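Local structure of Myo-inositol phosphohydrolase (Mitsuokella multacida, 4WU3) at residues E149-P154 with Y596-H601; Y581-P586 with W591-Y596. The protein probably removes phosphate groups from myo-inositol hexakisphosphate and related inositol phosphates, as a phosphatase of the protein tyrosine phosphatase-like phytase family. The protein carries 2 engineered substitutions. All blocks are in the same frame, centred on the assembly; numbering follows the deposited sequence.

Interaction 1: residues E149-P154 with Y596-H601. With 4IP (inositol-(1,3,4,5)-tetrakisphosphate), chain F.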
# COMPACT_ATOMS: atom_id res chain seq x y z
N GLU A 149 8.43 -16.48 -8.52
CA GLU A 149 7.98 -17.81 -8.88
C GLU A 149 9.12 -18.84 -8.90
O GLU A 149 8.93 -19.97 -8.46
CB GLU A 149 7.32 -17.74 -10.26
CG GLU A 149 6.70 -19.04 -10.73
CD GLU A 149 6.29 -18.98 -12.19
OE1 GLU A 149 5.66 -17.98 -12.60
OE2 GLU A 149 6.60 -19.94 -12.93
N ASP A 150 10.30 -18.48 -9.40
CA ASP A 150 11.36 -19.48 -9.55
C ASP A 150 12.07 -19.82 -8.25
O ASP A 150 12.86 -20.76 -8.19
CB ASP A 150 12.38 -19.10 -10.64
CG ASP A 150 12.78 -17.66 -10.61
OD1 ASP A 150 13.02 -17.16 -9.50
OD2 ASP A 150 12.88 -17.04 -11.69
N ILE A 151 11.80 -19.06 -7.20
CA ILE A 151 12.20 -19.48 -5.87
C ILE A 151 11.05 -20.26 -5.21
O ILE A 151 11.27 -21.30 -4.59
CB ILE A 151 12.58 -18.26 -5.01
CG1 ILE A 151 13.93 -17.70 -5.45
CG2 ILE A 151 12.65 -18.65 -3.55
CD1 ILE A 151 15.08 -18.66 -5.21
N ILE A 152 9.82 -19.76 -5.39
CA ILE A 152 8.66 -20.33 -4.68
C ILE A 152 8.35 -21.77 -5.08
O ILE A 152 8.11 -22.61 -4.22
CB ILE A 152 7.40 -19.46 -4.90
CG1 ILE A 152 7.55 -18.14 -4.13
CG2 ILE A 152 6.15 -20.20 -4.45
CD1 ILE A 152 6.53 -17.10 -4.51
N ILE A 153 8.34 -22.07 -6.37
CA ILE A 153 7.97 -23.41 -6.84
C ILE A 153 8.90 -24.51 -6.29
O ILE A 153 8.43 -25.48 -5.69
CB ILE A 153 7.92 -23.48 -8.38
CG1 ILE A 153 6.85 -22.52 -8.93
CG2 ILE A 153 7.64 -24.90 -8.86
CD1 ILE A 153 5.48 -22.70 -8.32
N PRO A 154 10.22 -24.36 -6.49
CA PRO A 154 11.13 -25.38 -5.92
C PRO A 154 11.18 -25.38 -4.38
O PRO A 154 11.41 -26.41 -3.78
CB PRO A 154 12.50 -25.01 -6.51
CG PRO A 154 12.37 -23.61 -7.02
CD PRO A 154 10.92 -23.43 -7.39
N TYR A 596 21.37 -18.31 -1.69
CA TYR A 596 22.32 -19.16 -0.97
C TYR A 596 21.66 -20.49 -0.60
O TYR A 596 22.27 -21.55 -0.72
CB TYR A 596 22.78 -18.50 0.32
CG TYR A 596 23.74 -17.35 0.16
CD1 TYR A 596 24.78 -17.41 -0.75
CD2 TYR A 596 23.63 -16.22 0.97
CE1 TYR A 596 25.68 -16.35 -0.87
CE2 TYR A 596 24.53 -15.17 0.85
CZ TYR A 596 25.55 -15.23 -0.07
OH TYR A 596 26.44 -14.18 -0.19
N HIS A 597 20.42 -20.43 -0.15
CA HIS A 597 19.72 -21.64 0.26
C HIS A 597 19.55 -22.57 -0.93
O HIS A 597 19.73 -23.78 -0.83
CB HIS A 597 18.35 -21.33 0.84
CG HIS A 597 17.48 -22.53 0.97
ND1 HIS A 597 17.67 -23.48 1.95
CD2 HIS A 597 16.43 -22.95 0.22
CE1 HIS A 597 16.76 -24.44 1.81
NE2 HIS A 597 16.00 -24.14 0.77
N GLN A 598 19.19 -21.99 -2.06
CA GLN A 598 19.00 -22.75 -3.28
C GLN A 598 20.34 -23.40 -3.68
O GLN A 598 20.36 -24.54 -4.15
CB GLN A 598 18.46 -21.82 -4.36
CG GLN A 598 18.34 -22.40 -5.75
CD GLN A 598 17.53 -21.50 -6.65
OE1 GLN A 598 17.80 -20.30 -6.77
NE2 GLN A 598 16.51 -22.07 -7.29
N LYS A 599 21.45 -22.70 -3.47
CA LYS A 599 22.74 -23.29 -3.80
C LYS A 599 23.06 -24.45 -2.87
O LYS A 599 23.52 -25.51 -3.30
CB LYS A 599 23.86 -22.26 -3.72
CG LYS A 599 23.89 -21.27 -4.87
CD LYS A 599 25.02 -20.29 -4.64
CE LYS A 599 25.15 -19.27 -5.75
NZ LYS A 599 26.12 -18.23 -5.33
N ALA A 600 22.82 -24.25 -1.58
CA ALA A 600 23.09 -25.28 -0.62
C ALA A 600 22.32 -26.54 -0.98
O ALA A 600 22.85 -27.64 -0.92
CB ALA A 600 22.71 -24.80 0.77
N HIS A 601 21.07 -26.37 -1.37
CA HIS A 601 20.19 -27.48 -1.69
C HIS A 601 20.65 -28.17 -2.98
O HIS A 601 20.79 -29.40 -3.02
CB HIS A 601 18.78 -26.95 -1.87
CG HIS A 601 17.72 -28.00 -1.94
ND1 HIS A 601 16.97 -28.24 -3.07
CD2 HIS A 601 17.27 -28.87 -1.01
CE1 HIS A 601 16.11 -29.21 -2.83
NE2 HIS A 601 16.27 -29.61 -1.59
C1 4IP F . 30.19 -13.08 -6.74
O1 4IP F . 31.17 -13.99 -7.23
C2 4IP F . 30.57 -11.65 -7.12
O2 4IP F . 31.88 -11.37 -6.64
C3 4IP F . 29.62 -10.63 -6.50
O3 4IP F . 30.04 -9.31 -6.85
C4 4IP F . 29.55 -10.77 -4.98
O4 4IP F . 28.57 -9.85 -4.48
C5 4IP F . 29.17 -12.19 -4.60
O5 4IP F . 29.16 -12.35 -3.18
C6 4IP F . 30.12 -13.22 -5.22
O6 4IP F . 29.72 -14.54 -4.88
P1 4IP F . 31.16 -14.55 -8.74
O1P 4IP F . 29.98 -15.48 -8.78
O2P 4IP F . 32.51 -15.22 -8.85
O3P 4IP F . 31.04 -13.32 -9.60
P3 4IP F . 29.03 -8.31 -7.61
O4P 4IP F . 27.72 -8.50 -6.88
O5P 4IP F . 29.04 -8.79 -9.04
O6P 4IP F . 29.63 -6.94 -7.40
P4 4IP F . 28.89 -8.82 -3.27
O7P 4IP F . 30.19 -8.16 -3.66
O8P 4IP F . 27.70 -7.90 -3.31
O9P 4IP F . 28.98 -9.72 -2.05
P5 4IP F . 28.04 -13.28 -2.48
OPF 4IP F . 26.83 -13.23 -3.40
OPG 4IP F . 27.84 -12.61 -1.14
OPH 4IP F . 28.69 -14.64 -2.41
O HOH W 1 15.18 -21.36 -9.42
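Ile-151 and Gln-598 mark where the backbones of 149-154 and 596-601 come nearest, one at the start of helix 149-161 and the other in the early turns of helix 593-613. The axes of the short segments stay 11.6 Å apart and their N-to-C directions differ by 45°, so the backbones do not mesh and the contact is carried mainly by the long side chain of Gln-598. Its CG lies anti to the backbone N (chi1 174°), and the chain runs on extended toward the other helix. The amide oxygen OE1 rests 3.5 Å from CD1 of Ile-151, an apolar methyl that offers it no bond. The amide nitrogen NE2 of Gln-598 donates a hydrogen bond to a water 2.6 Å away, and the same water donates to the backbone O of Asp-150 at 2.7 Å. Across the segments this single water replaces a direct bond, since NE2 and that carbonyl O are 4.0 Å apart. The sequence carries two PTP-like phytase regions, and 149-154 lies in the first; the water-mediated contact joins it to helix 593-613. CG of Pro-154 lies 4.4 Å from NE2 of Gln-598, a loose contact. The carboxylate of Asp-150 turns back to Thr-148, while His-597 provides a second polar link between the helices through Glu-158. On another side of helix 593-613, Tyr-596 belongs to the inositol tetrakisphosphate pocket, with a phosphate oxygen at the edge of its ring.

Interaction 2: residues Y581-P586 with W591-Y596; sequences YEIAKP and WKADYY. With 4IP (inositol-(1,3,4,5)-tetrakisphosphate), chain F.
Tyr-581 drives the edge of its ring into the face of Tyr-596, a T-shaped pair with centroids 5.0 Å apart and planes at 84°. CD2 of Tyr-581 stands over the centre of that face, and CE2 comes 3.7 Å from CE2 of Tyr-596. Ile-583 packs against the same ring, its CG1 lying 3.6 Å from CD2 of Tyr-596, and its CD1 reaches on to Ala-593, whose CB also meets CB of Pro-586 at 3.8 Å. A water joins the backbones, accepting from N of Ile-583 and donating to O of Ala-593. The loop thus folds back on segment 591-596, which lends Lys-592 and Tyr-596 to the inositol tetrakisphosphate pocket of this PTP-like phosphatase. Lys-592 runs out extended beside the ligand, and its NZ donates to O4 at 3.1 Å and, weakly, to OPG and OPF of the 5-phosphate. Replacing Lys-592 by alanine removes the ammonium group and is likely to leave O4 and the 5-phosphate without this charged donor. Trp-591 backs the lysine, the indole face lying under CG of Lys-592 at 3.6 Å. Farther out, Arg-440 and His-512 meet the indole by cation-pi and edge-to-face contacts, and OE2 of Glu-582 is hydrogen-bonded to ND1 of His-597.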
# COMPACT_ATOMS: atom_id res chain seq x y z
N TYR A 581 27.05 -22.45 1.70
CA TYR A 581 26.83 -21.41 2.69
C TYR A 581 25.36 -21.01 2.73
O TYR A 581 24.71 -20.85 1.69
CB TYR A 581 27.69 -20.18 2.38
CG TYR A 581 27.40 -18.99 3.28
CD1 TYR A 581 27.86 -18.95 4.59
CD2 TYR A 581 26.66 -17.90 2.82
CE1 TYR A 581 27.58 -17.87 5.41
CE2 TYR A 581 26.39 -16.82 3.62
CZ TYR A 581 26.85 -16.80 4.92
OH TYR A 581 26.58 -15.72 5.71
N GLU A 582 24.83 -20.87 3.94
CA GLU A 582 23.51 -20.31 4.13
C GLU A 582 23.59 -19.25 5.21
O GLU A 582 24.42 -19.35 6.12
CB GLU A 582 22.48 -21.38 4.53
CG GLU A 582 22.47 -22.59 3.62
CD GLU A 582 21.15 -23.32 3.66
OE1 GLU A 582 21.13 -24.52 4.00
OE2 GLU A 582 20.12 -22.71 3.35
N ILE A 583 22.75 -18.23 5.09
CA ILE A 583 22.69 -17.18 6.09
C ILE A 583 21.91 -17.69 7.29
O ILE A 583 20.76 -18.09 7.16
CB ILE A 583 22.00 -15.93 5.54
CG1 ILE A 583 22.82 -15.35 4.40
CG2 ILE A 583 21.81 -14.90 6.65
CD1 ILE A 583 22.20 -14.15 3.74
N ALA A 584 22.56 -17.68 8.44
CA ALA A 584 21.97 -18.20 9.67
C ALA A 584 20.58 -17.61 9.96
O ALA A 584 19.58 -18.33 9.96
CB ALA A 584 22.91 -17.96 10.83
N LYS A 585 20.52 -16.31 10.20
CA LYS A 585 19.25 -15.67 10.55
C LYS A 585 19.02 -14.46 9.68
O LYS A 585 19.36 -13.34 10.04
CB LYS A 585 19.20 -15.31 12.03
CG LYS A 585 18.97 -16.53 12.91
CD LYS A 585 18.91 -16.20 14.39
CE LYS A 585 18.65 -17.47 15.19
NZ LYS A 585 18.59 -17.21 16.65
N PRO A 586 18.44 -14.70 8.51
CA PRO A 586 18.32 -13.71 7.47
C PRO A 586 17.55 -12.48 7.91
O PRO A 586 16.46 -12.60 8.45
CB PRO A 586 17.57 -14.43 6.34
CG PRO A 586 17.13 -15.75 6.88
CD PRO A 586 17.90 -16.02 8.13
N TRP A 591 18.87 -10.02 0.60
CA TRP A 591 18.14 -10.59 -0.52
C TRP A 591 18.74 -11.89 -1.03
O TRP A 591 18.06 -12.66 -1.70
CB TRP A 591 18.04 -9.57 -1.66
CG TRP A 591 19.33 -9.25 -2.35
CD1 TRP A 591 20.21 -8.24 -2.04
CD2 TRP A 591 19.87 -9.92 -3.49
NE1 TRP A 591 21.27 -8.26 -2.91
CE2 TRP A 591 21.08 -9.28 -3.81
CE3 TRP A 591 19.45 -11.00 -4.26
CZ2 TRP A 591 21.87 -9.68 -4.89
CZ3 TRP A 591 20.24 -11.41 -5.32
CH2 TRP A 591 21.44 -10.75 -5.62
N LYS A 592 20.00 -12.15 -0.69
CA LYS A 592 20.69 -13.33 -1.19
C LYS A 592 20.33 -14.59 -0.45
O LYS A 592 20.70 -15.68 -0.87
CB LYS A 592 22.21 -13.14 -1.12
CG LYS A 592 22.75 -12.10 -2.08
CD LYS A 592 24.25 -11.90 -1.87
CE LYS A 592 24.75 -10.70 -2.65
NZ LYS A 592 26.22 -10.49 -2.49
N ALA A 593 19.59 -14.45 0.65
CA ALA A 593 19.31 -15.57 1.54
C ALA A 593 18.70 -16.77 0.81
O ALA A 593 19.20 -17.88 0.92
CB ALA A 593 18.40 -15.13 2.67
N ASP A 594 17.62 -16.53 0.08
CA ASP A 594 16.96 -17.59 -0.69
C ASP A 594 17.87 -18.20 -1.75
O ASP A 594 17.74 -19.38 -2.08
CB ASP A 594 15.70 -17.03 -1.37
CG ASP A 594 14.60 -16.65 -0.38
OD1 ASP A 594 14.58 -17.22 0.75
OD2 ASP A 594 13.76 -15.79 -0.72
N TYR A 595 18.77 -17.39 -2.30
CA TYR A 595 19.67 -17.85 -3.38
C TYR A 595 20.85 -18.68 -2.85
O TYR A 595 21.25 -19.65 -3.49
CB TYR A 595 20.14 -16.68 -4.26
CG TYR A 595 18.98 -15.99 -4.95
CD1 TYR A 595 18.42 -16.50 -6.12
CD2 TYR A 595 18.42 -14.84 -4.41
CE1 TYR A 595 17.35 -15.88 -6.73
CE2 TYR A 595 17.35 -14.21 -5.02
CZ TYR A 595 16.82 -14.73 -6.17
OH TYR A 595 15.75 -14.08 -6.75
N TYR A 596 21.37 -18.31 -1.69
CA TYR A 596 22.32 -19.16 -0.97
C TYR A 596 21.66 -20.49 -0.60
O TYR A 596 22.27 -21.55 -0.72
CB TYR A 596 22.78 -18.50 0.32
CG TYR A 596 23.74 -17.35 0.16
CD1 TYR A 596 24.78 -17.41 -0.75
CD2 TYR A 596 23.63 -16.22 0.97
CE1 TYR A 596 25.68 -16.35 -0.87
CE2 TYR A 596 24.53 -15.17 0.85
CZ TYR A 596 25.55 -15.23 -0.07
OH TYR A 596 26.44 -14.18 -0.19
C1 4IP F . 30.19 -13.08 -6.74
O1 4IP F . 31.17 -13.99 -7.23
C2 4IP F . 30.57 -11.65 -7.12
O2 4IP F . 31.88 -11.37 -6.64
C3 4IP F . 29.62 -10.63 -6.50
O3 4IP F . 30.04 -9.31 -6.85
C4 4IP F . 29.55 -10.77 -4.98
O4 4IP F . 28.57 -9.85 -4.48
C5 4IP F . 29.17 -12.19 -4.60
O5 4IP F . 29.16 -12.35 -3.18
C6 4IP F . 30.12 -13.22 -5.22
O6 4IP F . 29.72 -14.54 -4.88
P1 4IP F . 31.16 -14.55 -8.74
O1P 4IP F . 29.98 -15.48 -8.78
O2P 4IP F . 32.51 -15.22 -8.85
O3P 4IP F . 31.04 -13.32 -9.60
P3 4IP F . 29.03 -8.31 -7.61
O4P 4IP F . 27.72 -8.50 -6.88
O5P 4IP F . 29.04 -8.79 -9.04
O6P 4IP F . 29.63 -6.94 -7.40
P4 4IP F . 28.89 -8.82 -3.27
O7P 4IP F . 30.19 -8.16 -3.66
O8P 4IP F . 27.70 -7.90 -3.31
O9P 4IP F . 28.98 -9.72 -2.05
P5 4IP F . 28.04 -13.28 -2.48
OPF 4IP F . 26.83 -13.23 -3.40
OPG 4IP F . 27.84 -12.61 -1.14
OPH 4IP F . 28.69 -14.64 -2.41
O HOH W 2 20.48 -18.57 3.26

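Overall arrangement
From the N terminus, the chain first lays down helix 149-161, which waits 442 residues for its partner in interaction 1. Much later it runs through the two sheets that hold strands 342-346 and 535-539 before entering the loop after helix 564-573. Interaction 2 closes a short loop there, with four residues between its segments, and lies nested inside the long loop closed by interaction 1. Both use helix 593-613 and share Tyr-596. Their centres lie 10 Å apart, and Ile-151 packs on Asp-594 and Tyr-595. Helix 593-613 thereby joins the loop 581-586 to helix 149-161.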